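PDB 4EXR: putative lipoprotein, which is of unknown function but carries two PepSY (peptidase propeptide and YPEB) domains and is probably a membrane-anchored lipoprotein. Local coordinates for residues D70-Y75 and E97-V102; N111-P116 and D161-T166; Q118-A123 and Y145-D150. All coordinates share one frame; numbering follows the deposited sequence. Where two conformers were deposited one is given.

Interaction 1: residues D70-Y75 and E97-V102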
loop_
_atom_site.group_PDB
_atom_site.type_symbol
_atom_site.label_atom_id
_atom_site.label_comp_id
_atom_site.label_asym_id
_atom_site.label_seq_id
_atom_site.Cartn_x
_atom_site.Cartn_y
_atom_site.Cartn_z
ATOM N N ASP A 70 -13.441 -7.748 1.913
ATOM C CA ASP A 70 -14.143 -9.008 2.087
ATOM C C ASP A 70 -14.159 -9.335 3.581
ATOM O O ASP A 70 -14.129 -8.418 4.413
ATOM C CB ASP A 70 -13.612 -10.135 1.175
ATOM C CG ASP A 70 -12.122 -10.466 1.385
ATOM O OD1 ASP A 70 -11.534 -10.163 2.441
ATOM O OD2 ASP A 70 -11.535 -11.076 0.471
ATOM N N ASP A 71 -14.237 -10.608 3.940
ATOM C CA ASP A 71 -14.306 -10.955 5.362
ATOM C C ASP A 71 -12.969 -10.775 6.088
ATOM O O ASP A 71 -12.937 -10.672 7.319
ATOM C CB ASP A 71 -14.805 -12.395 5.544
ATOM C CG ASP A 71 -16.257 -12.573 5.124
ATOM O OD1 ASP A 71 -17.000 -11.566 5.051
ATOM O OD2 ASP A 71 -16.660 -13.732 4.883
ATOM N N ASN A 72 -11.880 -10.720 5.319
ATOM C CA ASN A 72 -10.527 -10.795 5.857
ATOM C C ASN A 72 -9.614 -9.617 5.538
ATOM O O ASN A 72 -8.757 -9.258 6.348
ATOM C CB ASN A 72 -9.855 -12.071 5.347
ATOM C CG ASN A 72 -10.572 -13.325 5.818
ATOM O OD1 ASN A 72 -10.902 -14.202 5.020
ATOM N ND2 ASN A 72 -10.827 -13.403 7.114
ATOM N N ASN A 73 -9.791 -9.037 4.348
ATOM C CA ASN A 73 -8.884 -8.025 3.820
ATOM C C ASN A 73 -9.600 -6.771 3.354
ATOM O O ASN A 73 -10.792 -6.803 3.036
ATOM C CB ASN A 73 -8.125 -8.567 2.598
ATOM C CG ASN A 73 -7.222 -9.731 2.932
ATOM O OD1 ASN A 73 -6.518 -9.717 3.938
ATOM N ND2 ASN A 73 -7.229 -10.746 2.078
ATOM N N GLU A 74 -8.860 -5.666 3.312
ATOM C CA GLU A 74 -9.256 -4.515 2.514
ATOM C C GLU A 74 -8.385 -4.466 1.273
ATOM O O GLU A 74 -7.216 -4.873 1.298
ATOM C CB GLU A 74 -9.139 -3.206 3.293
ATOM C CG GLU A 74 -7.837 -3.009 4.026
ATOM C CD GLU A 74 -7.866 -1.756 4.879
ATOM O OE1 GLU A 74 -8.543 -0.787 4.473
ATOM O OE2 GLU A 74 -7.228 -1.744 5.955
ATOM N N TYR A 75 -8.967 -3.969 0.192
ATOM C CA TYR A 75 -8.298 -3.950 -1.104
ATOM C C TYR A 75 -8.416 -2.544 -1.649
ATOM O O TYR A 75 -9.458 -1.903 -1.510
ATOM C CB TYR A 75 -8.992 -4.892 -2.079
ATOM C CG TYR A 75 -9.046 -6.319 -1.627
ATOM C CD1 TYR A 75 -7.930 -7.140 -1.727
ATOM C CD2 TYR A 75 -10.219 -6.859 -1.099
ATOM C CE1 TYR A 75 -7.976 -8.464 -1.304
ATOM C CE2 TYR A 75 -10.273 -8.174 -0.692
ATOM C CZ TYR A 75 -9.150 -8.971 -0.796
ATOM O OH TYR A 75 -9.205 -10.283 -0.383
ATOM N N GLU A 97 -11.584 -5.631 14.606
ATOM C CA GLU A 97 -12.967 -5.183 14.762
ATOM C C GLU A 97 -13.742 -5.113 13.444
ATOM O O GLU A 97 -14.957 -4.872 13.444
ATOM C CB GLU A 97 -13.011 -3.822 15.465
ATOM N N ASP A 98 -13.035 -5.308 12.330
ATOM C CA ASP A 98 -13.627 -5.226 10.999
ATOM C C ASP A 98 -13.799 -6.596 10.339
ATOM O O ASP A 98 -14.430 -6.702 9.284
ATOM C CB ASP A 98 -12.752 -4.360 10.078
ATOM C CG ASP A 98 -13.170 -2.899 10.067
ATOM O OD1 ASP A 98 -14.326 -2.596 10.425
ATOM O OD2 ASP A 98 -12.340 -2.049 9.680
ATOM N N LEU A 99 -13.231 -7.632 10.948
ATOM C CA LEU A 99 -13.226 -8.963 10.347
ATOM C C LEU A 99 -14.599 -9.626 10.337
ATOM O O LEU A 99 -15.542 -9.136 10.957
ATOM C CB LEU A 99 -12.251 -9.883 11.085
ATOM C CG LEU A 99 -10.755 -9.588 11.065
ATOM C CD1 LEU A 99 -10.045 -10.487 12.080
ATOM C CD2 LEU A 99 -10.181 -9.799 9.669
ATOM N N ASN A 100 -14.684 -10.743 9.616
ATOM C CA ASN A 100 -15.878 -11.586 9.568
ATOM C C ASN A 100 -17.125 -10.888 9.020
ATOM O O ASN A 100 -18.247 -11.193 9.426
ATOM C CB ASN A 100 -16.159 -12.211 10.943
ATOM C CG ASN A 100 -16.931 -13.510 10.845
ATOM O OD1 ASN A 100 -16.825 -14.240 9.860
ATOM N ND2 ASN A 100 -17.713 -13.807 11.870
ATOM N N GLY A 101 -16.919 -9.959 8.085
ATOM C CA GLY A 101 -18.014 -9.307 7.409
ATOM C C GLY A 101 -18.432 -7.970 7.970
ATOM O O GLY A 101 -19.289 -7.311 7.391
ATOM N N VAL A 102 -17.857 -7.556 9.095
ATOM C CA VAL A 102 -18.249 -6.263 9.667
ATOM C C VAL A 102 -17.877 -5.094 8.726
ATOM O O VAL A 102 -18.655 -4.143 8.557
ATOM C CB VAL A 102 -17.649 -6.044 11.071
ATOM C CG1 VAL A 102 -17.697 -4.575 11.450
ATOM C CG2 VAL A 102 -18.423 -6.887 12.115
HETATM O O HOH W 1 -15.285 -7.826 6.854
#

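Interaction 2: residues N111-P116 and D161-T166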
loop_
_atom_site.group_PDB
_atom_site.type_symbol
_atom_site.label_atom_id
_atom_site.label_comp_id
_atom_site.label_asym_id
_atom_site.label_seq_id
_atom_site.Cartn_x
_atom_site.Cartn_y
_atom_site.Cartn_z
ATOM N N ASN A 111 -26.108 0.128 -7.784
ATOM C CA ASN A 111 -27.086 -0.267 -8.790
ATOM C C ASN A 111 -28.035 0.862 -9.135
ATOM O O ASN A 111 -28.565 1.528 -8.246
ATOM C CB ASN A 111 -27.888 -1.488 -8.317
ATOM C CG ASN A 111 -27.017 -2.711 -8.112
ATOM O OD1 ASN A 111 -26.953 -3.267 -7.013
ATOM N ND2 ASN A 111 -26.324 -3.129 -9.170
ATOM N N ASP A 112 -28.236 1.074 -10.433
ATOM C CA ASP A 112 -29.164 2.088 -10.943
ATOM C C ASP A 112 -28.868 3.507 -10.465
ATOM O O ASP A 112 -29.780 4.269 -10.155
ATOM C CB ASP A 112 -30.612 1.710 -10.621
ATOM C CG ASP A 112 -31.035 0.420 -11.296
ATOM O OD1 ASP A 112 -30.562 0.158 -12.424
ATOM O OD2 ASP A 112 -31.835 -0.334 -10.699
ATOM N N ILE A 113 -27.595 3.877 -10.405
ATOM C CA ILE A 113 -27.281 5.222 -9.959
ATOM C C ILE A 113 -27.053 6.118 -11.170
ATOM O O ILE A 113 -26.823 5.640 -12.285
ATOM C CB ILE A 113 -26.052 5.267 -9.046
ATOM C CG1 ILE A 113 -24.807 4.765 -9.779
ATOM C CG2 ILE A 113 -26.304 4.465 -7.747
ATOM C CD1 ILE A 113 -23.537 4.934 -8.959
HETATM N N MSE A 114 -27.129 7.418 -10.951
HETATM C CA MSE A 114 -26.845 8.360 -12.020
HETATM C C MSE A 114 -25.338 8.406 -12.275
HETATM O O MSE A 114 -24.554 7.863 -11.497
HETATM C CB MSE A 114 -27.358 9.742 -11.643
HETATM C CG MSE A 114 -26.555 10.415 -10.549
HETATM SE SE MSE A 114 -27.298 12.186 -10.183
HETATM C CE MSE A 114 -29.147 11.622 -9.936
ATOM N N THR A 115 -24.935 9.051 -13.368
ATOM C CA THR A 115 -23.525 9.137 -13.731
ATOM C C THR A 115 -22.845 10.233 -12.927
ATOM O O THR A 115 -23.509 11.113 -12.389
ATOM C CB THR A 115 -23.351 9.461 -15.228
ATOM O OG1 THR A 115 -23.900 10.754 -15.484
ATOM C CG2 THR A 115 -24.063 8.424 -16.087
ATOM N N PRO A 116 -21.510 10.177 -12.830
ATOM C CA PRO A 116 -20.784 11.247 -12.146
ATOM C C PRO A 116 -21.038 12.611 -12.803
ATOM O O PRO A 116 -21.126 13.625 -12.109
ATOM C CB PRO A 116 -19.319 10.835 -12.327
ATOM C CG PRO A 116 -19.357 9.347 -12.444
ATOM C CD PRO A 116 -20.651 9.015 -13.128
ATOM N N ASP A 161 -27.724 12.679 -3.547
ATOM C CA ASP A 161 -28.291 11.322 -3.575
ATOM C C ASP A 161 -28.042 10.668 -4.935
ATOM O O ASP A 161 -28.403 11.221 -5.982
ATOM C CB ASP A 161 -29.796 11.348 -3.290
ATOM C CG ASP A 161 -30.382 9.952 -3.136
ATOM O OD1 ASP A 161 -30.438 9.202 -4.139
ATOM O OD2 ASP A 161 -30.795 9.600 -2.011
ATOM N N SER A 162 -27.420 9.493 -4.921
ATOM C CA SER A 162 -26.925 8.884 -6.163
ATOM C C SER A 162 -28.050 8.378 -7.076
ATOM O O SER A 162 -27.831 8.140 -8.271
ATOM C CB SER A 162 -25.952 7.748 -5.848
ATOM O OG SER A 162 -26.628 6.721 -5.144
ATOM N N LYS A 163 -29.248 8.209 -6.521
ATOM C CA LYS A 163 -30.391 7.793 -7.325
ATOM C C LYS A 163 -31.353 8.951 -7.610
ATOM O O LYS A 163 -31.779 9.149 -8.754
ATOM C CB LYS A 163 -31.154 6.644 -6.663
ATOM C CG LYS A 163 -30.373 5.345 -6.483
ATOM C CD LYS A 163 -31.308 4.275 -5.907
ATOM C CE LYS A 163 -30.573 3.212 -5.096
ATOM N NZ LYS A 163 -29.803 2.238 -5.924
ATOM N N LYS A 164 -31.682 9.712 -6.570
ATOM C CA LYS A 164 -32.750 10.711 -6.639
ATOM C C LYS A 164 -32.275 12.077 -7.114
ATOM O O LYS A 164 -33.082 12.889 -7.568
ATOM C CB LYS A 164 -33.421 10.879 -5.272
ATOM C CG LYS A 164 -34.092 9.627 -4.711
ATOM C CD LYS A 164 -34.610 9.901 -3.297
ATOM C CE LYS A 164 -34.927 8.620 -2.539
ATOM N NZ LYS A 164 -35.169 8.895 -1.090
ATOM N N GLY A 165 -30.979 12.345 -6.987
ATOM C CA GLY A 165 -30.425 13.621 -7.418
ATOM C C GLY A 165 -30.591 14.750 -6.418
ATOM O O GLY A 165 -30.159 15.876 -6.665
ATOM N N THR A 166 -31.229 14.443 -5.296
ATOM C CA THR A 166 -31.440 15.386 -4.202
ATOM C C THR A 166 -30.125 15.891 -3.632
ATOM O O THR A 166 -29.218 15.106 -3.380
ATOM C CB THR A 166 -32.174 14.685 -3.037
ATOM O OG1 THR A 166 -33.289 13.948 -3.546
ATOM C CG2 THR A 166 -32.650 15.700 -2.001
#

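Interaction 3: residues Q118-A123 and Y145-D150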
loop_
_atom_site.group_PDB
_atom_site.type_symbol
_atom_site.label_atom_id
_atom_site.label_comp_id
_atom_site.label_asym_id
_atom_site.label_seq_id
_atom_site.Cartn_x
_atom_site.Cartn_y
_atom_site.Cartn_z
ATOM N N GLN A 118 -23.823 13.615 -14.319
ATOM C CA GLN A 118 -25.109 14.071 -13.807
ATOM C C GLN A 118 -25.032 14.605 -12.376
ATOM O O GLN A 118 -25.651 15.615 -12.054
ATOM C CB GLN A 118 -26.161 12.960 -13.924
ATOM C CG GLN A 118 -26.596 12.700 -15.369
ATOM C CD GLN A 118 -27.374 11.404 -15.529
ATOM O OE1 GLN A 118 -27.175 10.448 -14.780
ATOM N NE2 GLN A 118 -28.263 11.367 -16.517
ATOM N N ALA A 119 -24.277 13.934 -11.510
ATOM C CA ALA A 119 -24.137 14.413 -10.137
ATOM C C ALA A 119 -23.399 15.753 -10.062
ATOM O O ALA A 119 -23.789 16.639 -9.298
ATOM C CB ALA A 119 -23.435 13.365 -9.263
HETATM N N MSE A 120 -22.327 15.887 -10.841
HETATM C CA MSE A 120 -21.549 17.125 -10.877
HETATM C C MSE A 120 -22.380 18.320 -11.372
HETATM O O MSE A 120 -22.262 19.434 -10.846
HETATM C CB MSE A 120 -20.314 16.964 -11.764
HETATM C CG MSE A 120 -19.237 16.033 -11.210
HETATM SE SE MSE A 120 -17.613 16.038 -12.340
HETATM C CE MSE A 120 -18.004 14.590 -13.582
ATOM N N GLU A 121 -23.224 18.088 -12.374
ATOM C CA GLU A 121 -24.123 19.145 -12.865
ATOM C C GLU A 121 -25.111 19.603 -11.793
ATOM O O GLU A 121 -25.356 20.794 -11.638
ATOM C CB GLU A 121 -24.873 18.681 -14.112
ATOM C CG GLU A 121 -23.993 18.554 -15.346
ATOM C CD GLU A 121 -24.676 17.808 -16.476
ATOM O OE1 GLU A 121 -25.831 17.351 -16.291
ATOM O OE2 GLU A 121 -24.049 17.672 -17.547
ATOM N N ILE A 122 -25.672 18.658 -11.049
ATOM C CA ILE A 122 -26.560 18.992 -9.941
ATOM C C ILE A 122 -25.832 19.806 -8.865
ATOM O O ILE A 122 -26.349 20.810 -8.363
ATOM C CB ILE A 122 -27.183 17.718 -9.315
ATOM C CG1 ILE A 122 -28.247 17.145 -10.255
ATOM C CG2 ILE A 122 -27.787 18.028 -7.946
ATOM C CD1 ILE A 122 -28.743 15.763 -9.876
ATOM N N ALA A 123 -24.623 19.376 -8.520
ATOM C CA ALA A 123 -23.833 20.067 -7.500
ATOM C C ALA A 123 -23.460 21.484 -7.936
ATOM O O ALA A 123 -23.450 22.417 -7.128
ATOM C CB ALA A 123 -22.576 19.265 -7.169
ATOM N N TYR A 145 -23.111 10.774 -4.102
ATOM C CA TYR A 145 -21.921 11.376 -4.676
ATOM C C TYR A 145 -21.525 12.529 -3.768
ATOM O O TYR A 145 -22.379 13.270 -3.284
ATOM C CB TYR A 145 -22.202 11.927 -6.074
ATOM C CG TYR A 145 -22.188 10.900 -7.190
ATOM C CD1 TYR A 145 -20.991 10.499 -7.776
ATOM C CD2 TYR A 145 -23.375 10.367 -7.683
ATOM C CE1 TYR A 145 -20.975 9.572 -8.806
ATOM C CE2 TYR A 145 -23.370 9.447 -8.728
ATOM C CZ TYR A 145 -22.168 9.059 -9.279
ATOM O OH TYR A 145 -22.162 8.138 -10.300
ATOM N N LYS A 146 -20.233 12.675 -3.522
ATOM C CA LYS A 146 -19.726 13.826 -2.798
ATOM C C LYS A 146 -18.863 14.591 -3.793
ATOM O O LYS A 146 -17.822 14.097 -4.219
ATOM C CB LYS A 146 -18.881 13.366 -1.623
ATOM C CG LYS A 146 -18.274 14.487 -0.784
ATOM C CD LYS A 146 -17.341 13.868 0.243
ATOM C CE LYS A 146 -16.870 14.863 1.275
ATOM N NZ LYS A 146 -16.041 14.186 2.317
ATOM N N ILE A 147 -19.320 15.774 -4.191
ATOM C CA ILE A 147 -18.630 16.565 -5.208
ATOM C C ILE A 147 -17.841 17.690 -4.550
ATOM O O ILE A 147 -18.396 18.492 -3.797
ATOM C CB ILE A 147 -19.631 17.171 -6.231
ATOM C CG1 ILE A 147 -20.607 16.095 -6.742
ATOM C CG2 ILE A 147 -18.883 17.883 -7.367
ATOM C CD1 ILE A 147 -19.947 14.922 -7.431
ATOM N N ARG A 148 -16.543 17.743 -4.831
ATOM C CA ARG A 148 -15.694 18.795 -4.289
ATOM C C ARG A 148 -15.593 19.947 -5.299
ATOM O O ARG A 148 -15.174 19.744 -6.436
ATOM C CB ARG A 148 -14.303 18.245 -3.959
ATOM C CG ARG A 148 -13.241 19.317 -3.757
ATOM C CD ARG A 148 -13.519 20.143 -2.516
ATOM N NE ARG A 148 -13.482 19.323 -1.307
ATOM C CZ ARG A 148 -12.552 19.414 -0.361
ATOM N NH1 ARG A 148 -11.572 20.307 -0.465
ATOM N NH2 ARG A 148 -12.612 18.617 0.700
ATOM N N ILE A 149 -16.006 21.141 -4.881
ATOM C CA ILE A 149 -16.056 22.312 -5.761
ATOM C C ILE A 149 -15.319 23.473 -5.108
ATOM O O ILE A 149 -15.618 23.833 -3.971
ATOM C CB ILE A 149 -17.528 22.736 -6.071
ATOM C CG1 ILE A 149 -18.244 21.649 -6.876
ATOM C CG2 ILE A 149 -17.586 24.087 -6.825
ATOM C CD1 ILE A 149 -19.747 21.819 -6.962
ATOM N N ASP A 150 -14.353 24.046 -5.826
ATOM C CA ASP A 150 -13.608 25.214 -5.358
ATOM C C ASP A 150 -14.162 26.485 -5.996
ATOM O O ASP A 150 -14.395 26.521 -7.201
ATOM C CB ASP A 150 -12.116 25.104 -5.706
ATOM C CG ASP A 150 -11.414 23.984 -4.958
ATOM O OD1 ASP A 150 -12.054 23.342 -4.097
ATOM O OD2 ASP A 150 -10.214 23.757 -5.227
#

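Interaction 1: residues D70-Y75 and E97-V102
In both Asp-71 and Leu-99 chi1, at -67° and -65°, sets CG beside the residue's own backbone N. From its CG, Leu-99 sends CD2 to within 3.7 Å of Asn-72 O. Asp-71 OD1 lies 3.4 Å from Gly-101 CA, while its salt bridge is to Arg-104, just beyond the second segment. Asn-100 N donates to Asp-71 O over 2.9 Å; the N-H...O angle of 142° shows a bent bond, although the donor sits in the carbonyl plane on a lone pair. Leu-99 CA adds a CA-H...O contact to the same oxygen. A water donates to both Asp-70 O and Asp-98 O, so it bridges the segments beside the direct bond. The first loop is braced from within, since Asp-70 OD1 accepts from Asn-73 N at 2.8 Å, nearly along its C-O axis, and from Asn-72 N at 3.0 Å, above the carboxylate plane. The first bond is that of an Asx motif and the second that of an Asx turn, in the loop joining hairpin strands 61-69 and 73-80, set at the protein surface against a type I' beta turn running from Leu-99 to Val-102.

Interaction 2: residues N111-P116 and D161-T166
Met-114, a selenomethionine, lays its terminal methyl directly on the backbone of Gly-165, with CE 3.5 Å from both Gly-165 CA and Gly-165 N. Its CG stands between the backbone N and the carbonyl carbon, and the bend at chi3 (52°) then places CE beside Gly-165. On the way there, Met-114 CG passes 3.5 Å from Ser-162 O.

The same oxygen holds the one direct backbone bond between the segments. Met-114 N donates to Ser-162 O at 2.9 Å with an N-H...O angle of 172°, and the C=O...N angle of 175° makes it an almost linear, head-on bond. Ile-113 CG2 packs against Ser-162, 3.8 Å from CB and 3.5 Å from OG, the hydroxyl that is hydrogen-bonded to Thr-143 O. Further out, Lys-163 bends at its last torsion and brings NZ to 2.7 Å from Asn-111 O, while its salt bridge goes to Asp-109.

Segment 161-166 has its own scaffold. Asp-161 OD1 accepts from Lys-163 N, the bond of an Asx turn, and from Lys-164 N, that of an Asx motif, both at 2.8 Å, and Gly-165 N donates to Asp-161 O. These bonds brace the backbone on both sides of Ser-162, consistent with a well-defined position for its O.

This loop joins strands 154-161 and 167-172, and the facing segment leads into helix 116-126, for which Thr-115 is the N-cap. Met-114 also rests on Ala-119 and Ile-122 of that helix, whereas Ile-113 packs on Tyr-145 of strand 142-151 and Tyr-34 of helix 34-44.

Interaction 3: residues Q118-A123 and Y145-D150
Ile-147, Ala-119 and Ala-123 have the most surface buried here, and their atom pairs define how helix 116-126 lies on strand 142-151. Ile-147 is held alongside Ala-123, whose CB is 3.7 Å from Ile-147 CB. Its CG1 is anti to the carbonyl carbon (chi1 -49°), while CG2 is anti to the backbone N; CG1 and CG2 of Ile-147 lie 3.8 and 3.9 Å from Ala-123 CB. The far end of the same side chain, CD1, reaches past Ala-123 towards Ala-119 CB and stands 4.0 Å from Met-120 CG. The Met-120 side chain crosses that of Ile-147 at about a right angle, and its selenium end then leads away from the strand.

Ala-119 and Ala-123 are one helical turn apart, and both direct CB at the strand. Small side chains at these positions are consistent with the 8.8 Å closest approach between the axes of helix segment 118-123 and strand segment 145-150, which cross at -55°. This is the helix-on-sheet packing of a PepSY domain, in which a helix lies over one face of an antiparallel sheet. Strand alternation supplies the matching surface: Tyr-145, Ile-147 and Ile-149 point at the helix, while Lys-146 and Arg-148 point away, and Arg-148 forms a salt bridge with Asp-157 of strand 154-161.

At one end of the contact, Ala-119 CB sits over a face of the Tyr-145 ring as a CH-pi contact, 3.8 Å from the centroid and 29° off the normal. The methyl is displaced from the centre towards CG and CD2, with 3.4 Å to Tyr-145 CD2. At the other end, Ile-149 CD1 touches Ala-123 CB, and Ile-158 of strand 154-161 adjoins both residues.

In the fold
Along the chain, both segments of interaction 1 precede those of interaction 2, and both segments of interaction 3 fall between the two of interaction 2. Interactions 2 and 3 have centres 11 Å apart and meet directly where Tyr-145 OH lies 2.7 Å from Met-114 O, a probable hydrogen bond, so the entry to helix 116-126 and its packing on the sheet form one continuous region of the second PepSY range. Interaction 1, whose hairpin belongs to the first range, is centred 27 Å from interaction 2 and 30 Å from interaction 3. One antiparallel sheet nevertheless links the halves, and its sodium site takes Val-51 and Asp-52 of strand 49-58 and Asp-137 of strand 130-139.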